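Adenylate kinase (Schistosoma mansoni, PDB 3UMF) catalyses the reversible transfer of a phosphoryl group between adenine nucleotides, interconverting ATP and AMP with two ADP. Local coordinates at residues Phe139-Glu144 / Ile194-Thr199; Ile32-Gly37 / Cys135-Asp140; Pro89-Leu94 / Gly123-Lys128. One frame throughout, in Å; residues are numbered along the deposited sequence.

Interaction 1 of 3, residues Phe139-Glu144 / Ile194-Thr199; sequences FDVSEE and IDASGT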
# COMPACT_ATOMS: atom_id res chain seq x y z
N PHE A 139 -3.56 7.58 -4.20
CA PHE A 139 -4.12 7.64 -5.55
C PHE A 139 -5.63 7.81 -5.47
O PHE A 139 -6.37 6.83 -5.35
CB PHE A 139 -3.76 6.38 -6.34
CG PHE A 139 -2.31 6.29 -6.73
CD1 PHE A 139 -1.80 7.10 -7.73
CD2 PHE A 139 -1.45 5.40 -6.10
CE1 PHE A 139 -0.47 7.03 -8.10
CE2 PHE A 139 -0.12 5.33 -6.46
CZ PHE A 139 0.38 6.14 -7.46
N ASP A 140 -6.07 9.06 -5.54
CA ASP A 140 -7.45 9.41 -5.24
C ASP A 140 -8.33 9.49 -6.48
O ASP A 140 -7.98 10.14 -7.46
CB ASP A 140 -7.48 10.76 -4.51
CG ASP A 140 -8.89 11.18 -4.11
OD1 ASP A 140 -9.63 10.35 -3.54
OD2 ASP A 140 -9.25 12.34 -4.37
N VAL A 141 -9.47 8.81 -6.44
CA VAL A 141 -10.49 8.95 -7.47
C VAL A 141 -11.87 9.13 -6.84
O VAL A 141 -12.14 8.59 -5.76
CB VAL A 141 -10.52 7.74 -8.44
CG1 VAL A 141 -9.26 7.70 -9.29
CG2 VAL A 141 -10.71 6.44 -7.67
N SER A 142 -12.73 9.88 -7.50
CA SER A 142 -14.10 10.06 -7.04
C SER A 142 -14.91 8.82 -7.39
O SER A 142 -14.47 7.99 -8.18
CB SER A 142 -14.73 11.29 -7.71
OG SER A 142 -14.90 11.06 -9.10
N GLU A 143 -16.09 8.68 -6.78
CA GLU A 143 -16.95 7.55 -7.08
C GLU A 143 -17.37 7.58 -8.55
O GLU A 143 -17.46 6.54 -9.20
CB GLU A 143 -18.19 7.55 -6.18
CG GLU A 143 -19.04 6.30 -6.29
CD GLU A 143 -20.19 6.29 -5.30
OE1 GLU A 143 -19.94 6.45 -4.09
OE2 GLU A 143 -21.35 6.13 -5.74
N GLU A 144 -17.59 8.79 -9.06
CA GLU A 144 -17.97 9.01 -10.45
C GLU A 144 -16.91 8.52 -11.44
O GLU A 144 -17.23 7.91 -12.46
CB GLU A 144 -18.25 10.50 -10.70
CG GLU A 144 -19.21 11.15 -9.69
CD GLU A 144 -18.50 11.79 -8.51
OE1 GLU A 144 -18.21 13.01 -8.57
OE2 GLU A 144 -18.24 11.09 -7.50
N ILE A 194 -2.68 12.25 -5.19
CA ILE A 194 -2.62 12.23 -6.64
C ILE A 194 -4.03 12.15 -7.22
O ILE A 194 -4.82 11.30 -6.83
CB ILE A 194 -1.78 11.03 -7.17
CG1 ILE A 194 -0.34 11.14 -6.67
CG2 ILE A 194 -1.80 10.99 -8.69
CD1 ILE A 194 0.43 12.33 -7.23
N ASP A 195 -4.34 13.06 -8.14
CA ASP A 195 -5.59 12.99 -8.89
C ASP A 195 -5.42 11.89 -9.94
O ASP A 195 -4.74 12.07 -10.95
CB ASP A 195 -5.88 14.33 -9.56
CG ASP A 195 -7.19 14.34 -10.33
OD1 ASP A 195 -7.84 13.28 -10.47
OD2 ASP A 195 -7.57 15.43 -10.83
N ALA A 196 -6.03 10.74 -9.69
CA ALA A 196 -5.85 9.58 -10.56
C ALA A 196 -6.95 9.44 -11.61
O ALA A 196 -7.18 8.35 -12.13
CB ALA A 196 -5.72 8.31 -9.73
N SER A 197 -7.62 10.55 -11.92
CA SER A 197 -8.67 10.55 -12.94
C SER A 197 -8.10 10.71 -14.34
O SER A 197 -8.81 10.52 -15.33
CB SER A 197 -9.69 11.65 -12.66
OG SER A 197 -9.12 12.93 -12.86
N GLY A 198 -6.82 11.06 -14.43
CA GLY A 198 -6.17 11.26 -15.72
C GLY A 198 -5.66 9.96 -16.32
O GLY A 198 -6.01 8.88 -15.86
N THR A 199 -4.82 10.08 -17.34
CA THR A 199 -4.24 8.90 -17.99
C THR A 199 -3.12 8.30 -17.15
O THR A 199 -2.65 8.92 -16.20
CB THR A 199 -3.67 9.26 -19.37
OG1 THR A 199 -2.56 10.16 -19.22
CG2 THR A 199 -4.74 9.90 -20.25
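D140 N donates to I194 O at 2.9 Å. The O of the same residue accepts from A196 N at 3.0 Å. The second bond is the straighter, 168° at the hydrogen, although the donor is tilted from the carbonyl plane. They continue the parallel ladder between strands 135-140 and 191-195 to its end, where F139 pairs with I194 and D140 with D195. F139 and I194 lie side by side and point the same way. The ring's CD1 meets I194 CB at 4.0 Å, obliquely. Helix 200-212 packs on both residues through I203 and V207. Past the strands, V141 CG1 touches A196 CB at 3.6 Å. With chi1 at -68°, this methyl is anti to the carbonyl carbon and comes up against the alanine. At the end of strand 191-195, D195 OD1 accepts from S197 OG at 2.7 Å. It also accepts from S197 N at 3.1 Å, from the same face of the carboxylate, and this backbone bond makes an Asx turn. R149 NH1 hydrogen-bonds to A196 O. The backbone bonds thus fix the edge strand 191-195 in register, while the two bonds to D195 OD1 shape the turn that leads toward helix 200-212.

Interaction 2 of 3, residues Ile32-Gly37 / Cys135-Asp140; sequences IFVLGG and CVINFD
V34 holds CG1 anti to its backbone N (chi1 179°), and F139 holds its ring anti to its own carbonyl carbon (chi1 -71°). These torsions bring V34 CG1 to the edge of the F139 ring, in its plane, at 3.7 Å from CE2. One face of the same ring carries I137 CG2, offset toward the rim. Further back on this side of the sheet, I32 CG2 meets I137 CD1 at 3.6 Å, and C135 SG lies beside the same I32 methyl. On the side of F33 and L35, V136 CG2 rests at the edge of the F33 ring, 3.9 Å from CD2. Helix 179-186 covers this side through I182 and Y185.

The two strands run nearly parallel. F33 and L35 each bond through both N and O. F33 N donates to C135 O, and F33 O accepts from I137 N at 2.8 Å. L35 N donates to I137 O at an almost straight 178°. L35 O accepts from F139 N at 3.0 Å. Beyond the ladder a water continues the link: it accepts from G37 N at 2.9 Å and donates to F139 O at 2.6 Å. G37 lies in the glycine-rich loop that follows strand 30-35, the P-loop of adenylate kinases, which in this family wraps the nucleotide phosphates. The ladder pairs the buried backbone polar groups between the strands, and mostly apolar side chains on both sides shield it, so the start of the P-loop rises from a firmly bonded part of the core.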
# COMPACT_ATOMS: atom_id res chain seq x y z
N ILE A 32 7.72 4.31 1.54
CA ILE A 32 6.61 4.98 0.88
C ILE A 32 5.35 4.13 0.98
O ILE A 32 5.24 3.09 0.33
CB ILE A 32 6.93 5.23 -0.61
CG1 ILE A 32 8.20 6.09 -0.73
CG2 ILE A 32 5.76 5.90 -1.31
CD1 ILE A 32 8.79 6.10 -2.12
N PHE A 33 4.41 4.57 1.80
CA PHE A 33 3.11 3.92 1.88
C PHE A 33 2.31 4.26 0.62
O PHE A 33 2.29 5.40 0.18
CB PHE A 33 2.35 4.39 3.12
CG PHE A 33 2.95 3.92 4.42
CD1 PHE A 33 3.65 2.73 4.50
CD2 PHE A 33 2.80 4.67 5.58
CE1 PHE A 33 4.19 2.30 5.71
CE2 PHE A 33 3.34 4.25 6.79
CZ PHE A 33 4.03 3.06 6.85
N VAL A 34 1.65 3.26 0.03
CA VAL A 34 0.82 3.49 -1.15
C VAL A 34 -0.63 3.06 -0.91
O VAL A 34 -0.91 1.90 -0.57
CB VAL A 34 1.38 2.77 -2.39
CG1 VAL A 34 0.49 3.00 -3.60
CG2 VAL A 34 2.80 3.24 -2.68
N LEU A 35 -1.55 4.00 -1.09
CA LEU A 35 -2.97 3.74 -0.90
C LEU A 35 -3.76 3.97 -2.19
O LEU A 35 -3.44 4.87 -2.97
CB LEU A 35 -3.54 4.64 0.20
CG LEU A 35 -3.21 4.24 1.65
CD1 LEU A 35 -3.89 5.19 2.62
CD2 LEU A 35 -3.63 2.80 1.91
N GLY A 36 -4.78 3.16 -2.41
CA GLY A 36 -5.63 3.29 -3.57
C GLY A 36 -6.73 2.25 -3.60
O GLY A 36 -6.46 1.05 -3.49
N GLY A 37 -7.97 2.70 -3.73
CA GLY A 37 -9.11 1.80 -3.75
C GLY A 37 -9.47 1.38 -5.16
O GLY A 37 -8.65 1.52 -6.08
N CYS A 135 6.78 9.20 3.11
CA CYS A 135 5.54 9.83 2.67
C CYS A 135 4.48 8.79 2.35
O CYS A 135 4.75 7.59 2.36
CB CYS A 135 5.78 10.72 1.44
SG CYS A 135 6.33 9.82 -0.04
N VAL A 136 3.27 9.26 2.09
CA VAL A 136 2.17 8.41 1.66
C VAL A 136 1.68 8.89 0.31
O VAL A 136 1.43 10.08 0.13
CB VAL A 136 1.01 8.45 2.67
CG1 VAL A 136 -0.15 7.58 2.20
CG2 VAL A 136 1.48 8.03 4.05
N ILE A 137 1.57 7.98 -0.65
CA ILE A 137 0.97 8.32 -1.94
C ILE A 137 -0.48 7.85 -1.93
O ILE A 137 -0.75 6.65 -1.84
CB ILE A 137 1.71 7.66 -3.12
CG1 ILE A 137 3.21 7.96 -3.05
CG2 ILE A 137 1.15 8.15 -4.44
CD1 ILE A 137 4.01 7.31 -4.16
N ASN A 138 -1.40 8.80 -2.01
CA ASN A 138 -2.81 8.48 -2.07
C ASN A 138 -3.32 8.68 -3.49
O ASN A 138 -3.48 9.82 -3.95
CB ASN A 138 -3.60 9.36 -1.09
CG ASN A 138 -5.09 9.06 -1.09
OD1 ASN A 138 -5.51 7.96 -1.47
ND2 ASN A 138 -5.89 10.03 -0.65
N PHE A 139 -3.56 7.58 -4.20
CA PHE A 139 -4.12 7.64 -5.55
C PHE A 139 -5.63 7.81 -5.47
O PHE A 139 -6.37 6.83 -5.35
CB PHE A 139 -3.76 6.38 -6.34
CG PHE A 139 -2.31 6.29 -6.73
CD1 PHE A 139 -1.80 7.10 -7.73
CD2 PHE A 139 -1.45 5.40 -6.10
CE1 PHE A 139 -0.47 7.03 -8.10
CE2 PHE A 139 -0.12 5.33 -6.46
CZ PHE A 139 0.38 6.14 -7.46
N ASP A 140 -6.07 9.06 -5.54
CA ASP A 140 -7.45 9.41 -5.24
C ASP A 140 -8.33 9.49 -6.48
O ASP A 140 -7.98 10.14 -7.46
CB ASP A 140 -7.48 10.76 -4.51
CG ASP A 140 -8.89 11.18 -4.11
OD1 ASP A 140 -9.63 10.35 -3.54
OD2 ASP A 140 -9.25 12.34 -4.37
O HOH W 1 -8.31 5.60 -4.06

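Interaction 3 of 3, residues Pro89-Leu94 / Gly123-Lys128; sequences PLEVVL and GIKFEK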
# COMPACT_ATOMS: atom_id res chain seq x y z
N PRO A 89 -3.18 -11.59 12.60
CA PRO A 89 -2.87 -10.46 13.47
C PRO A 89 -1.91 -9.47 12.81
O PRO A 89 -1.08 -9.87 12.00
CB PRO A 89 -2.20 -11.12 14.68
CG PRO A 89 -2.73 -12.51 14.69
CD PRO A 89 -2.89 -12.88 13.24
N LEU A 90 -2.05 -8.19 13.15
CA LEU A 90 -1.19 -7.14 12.61
C LEU A 90 0.28 -7.39 12.95
O LEU A 90 1.17 -7.12 12.15
CB LEU A 90 -1.64 -5.77 13.12
CG LEU A 90 -0.74 -4.56 12.85
CD1 LEU A 90 -0.57 -4.33 11.35
CD2 LEU A 90 -1.31 -3.32 13.52
N GLU A 91 0.51 -7.94 14.14
CA GLU A 91 1.86 -8.24 14.62
C GLU A 91 2.60 -9.20 13.68
O GLU A 91 3.81 -9.07 13.48
CB GLU A 91 1.81 -8.81 16.04
CG GLU A 91 1.45 -7.80 17.12
CD GLU A 91 -0.00 -7.37 17.08
OE1 GLU A 91 -0.85 -8.14 16.59
OE2 GLU A 91 -0.30 -6.24 17.55
N VAL A 92 1.87 -10.16 13.12
CA VAL A 92 2.46 -11.13 12.19
C VAL A 92 2.90 -10.46 10.89
O VAL A 92 4.02 -10.68 10.42
CB VAL A 92 1.48 -12.28 11.87
CG1 VAL A 92 2.09 -13.22 10.85
CG2 VAL A 92 1.11 -13.03 13.14
N VAL A 93 2.03 -9.64 10.32
CA VAL A 93 2.34 -8.91 9.09
C VAL A 93 3.50 -7.95 9.32
O VAL A 93 4.40 -7.84 8.48
CB VAL A 93 1.11 -8.11 8.59
CG1 VAL A 93 1.50 -7.19 7.44
CG2 VAL A 93 -0.01 -9.06 8.17
N LEU A 94 3.48 -7.28 10.47
CA LEU A 94 4.50 -6.31 10.83
C LEU A 94 5.88 -6.96 10.92
O LEU A 94 6.87 -6.42 10.42
CB LEU A 94 4.14 -5.64 12.15
CG LEU A 94 4.37 -4.13 12.26
CD1 LEU A 94 3.79 -3.41 11.06
CD2 LEU A 94 3.76 -3.59 13.55
N GLY A 123 -0.42 2.02 10.69
CA GLY A 123 0.55 3.05 10.37
C GLY A 123 1.44 3.41 11.55
O GLY A 123 2.66 3.42 11.44
N ILE A 124 0.81 3.72 12.68
CA ILE A 124 1.54 4.13 13.88
C ILE A 124 2.46 3.03 14.40
O ILE A 124 3.62 3.28 14.71
CB ILE A 124 0.57 4.61 14.99
CG1 ILE A 124 -0.10 5.92 14.57
CG2 ILE A 124 1.30 4.79 16.30
CD1 ILE A 124 -1.29 6.30 15.42
N LYS A 125 1.94 1.80 14.50
CA LYS A 125 2.74 0.68 14.96
C LYS A 125 3.92 0.37 14.03
O LYS A 125 4.98 -0.04 14.49
CB LYS A 125 1.89 -0.58 15.15
CG LYS A 125 0.84 -0.46 16.25
CD LYS A 125 0.10 -1.77 16.43
CE LYS A 125 -1.29 -1.55 17.00
NZ LYS A 125 -2.07 -2.81 17.06
N PHE A 126 3.72 0.57 12.73
CA PHE A 126 4.79 0.36 11.77
C PHE A 126 5.93 1.33 12.04
O PHE A 126 7.09 0.94 12.12
CB PHE A 126 4.30 0.55 10.33
CG PHE A 126 5.36 0.34 9.28
CD1 PHE A 126 6.20 1.39 8.91
CD2 PHE A 126 5.53 -0.89 8.68
CE1 PHE A 126 7.19 1.20 7.95
CE2 PHE A 126 6.51 -1.08 7.71
CZ PHE A 126 7.34 -0.04 7.35
N GLU A 127 5.59 2.61 12.18
CA GLU A 127 6.58 3.64 12.40
C GLU A 127 7.29 3.47 13.74
O GLU A 127 8.44 3.88 13.90
CB GLU A 127 5.94 5.03 12.28
CG GLU A 127 5.29 5.28 10.93
CD GLU A 127 4.71 6.67 10.80
OE1 GLU A 127 3.65 6.93 11.40
OE2 GLU A 127 5.32 7.51 10.10
N LYS A 128 6.61 2.86 14.71
CA LYS A 128 7.21 2.59 16.01
C LYS A 128 8.15 1.39 15.94
O LYS A 128 9.32 1.48 16.29
CB LYS A 128 6.13 2.33 17.07
CG LYS A 128 6.68 1.95 18.44
CD LYS A 128 5.59 1.49 19.41
CE LYS A 128 5.38 -0.02 19.36
NZ LYS A 128 4.03 -0.39 18.86
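L90 opens the contact at the start of helix 90-104. Its CG is anti to the backbone N (chi1 171°), and its CD2 methyl meets the extended chain of K125 obliquely, 3.6 Å from CD. The methyl also lies near the K125 ammonium, so the lysine packs along its aliphatic part before reaching its charged end. E91 bends at chi2 (71°), which turns its carboxylate toward that end. OE2 stands 3.9 Å from K125 NZ, a long salt bridge on the solvent side. One turn on, L94 points into the contact and divides its two methyls. The L94 and K125 side chains cross at about a right angle, with L94 CD2 3.9 Å from K125 CB. L94 CD1 reaches the edge of the F126 ring, near its plane, 3.9 Å from CD2 of the ring. No hydrogen bond joins the segments.

The short axes of the helices stay 11.0 Å apart at closest and cross at -44°, with the side chains bridging the distance. Y116, in a loop, packs against L90 and L94. L97 and M101, later in helix 90-104, continue the packing on F126, whose ring meets that of F33 edge-to-face, so F126 links this helix to strand 30-35.

How the interactions relate
Interaction 2 is the buried core, with all its touching residues enclosed. Interactions 1 and 3 are only partly buried and lie on opposite sides of the chain's centre. Interactions 1 and 2 share strand 135-140, with F139 and D140 in both, and join three neighbouring strands of one parallel sheet. They touch where I194 N probably bonds to N138 O. Both rely on backbone hydrogen bonds, but interaction 1 adds a polar turn at the sheet's edge. Interaction 3 joins two helices by apolar packing and one long salt bridge. It lies within the chain loop closed by interaction 2 and meets it through F33 and F126.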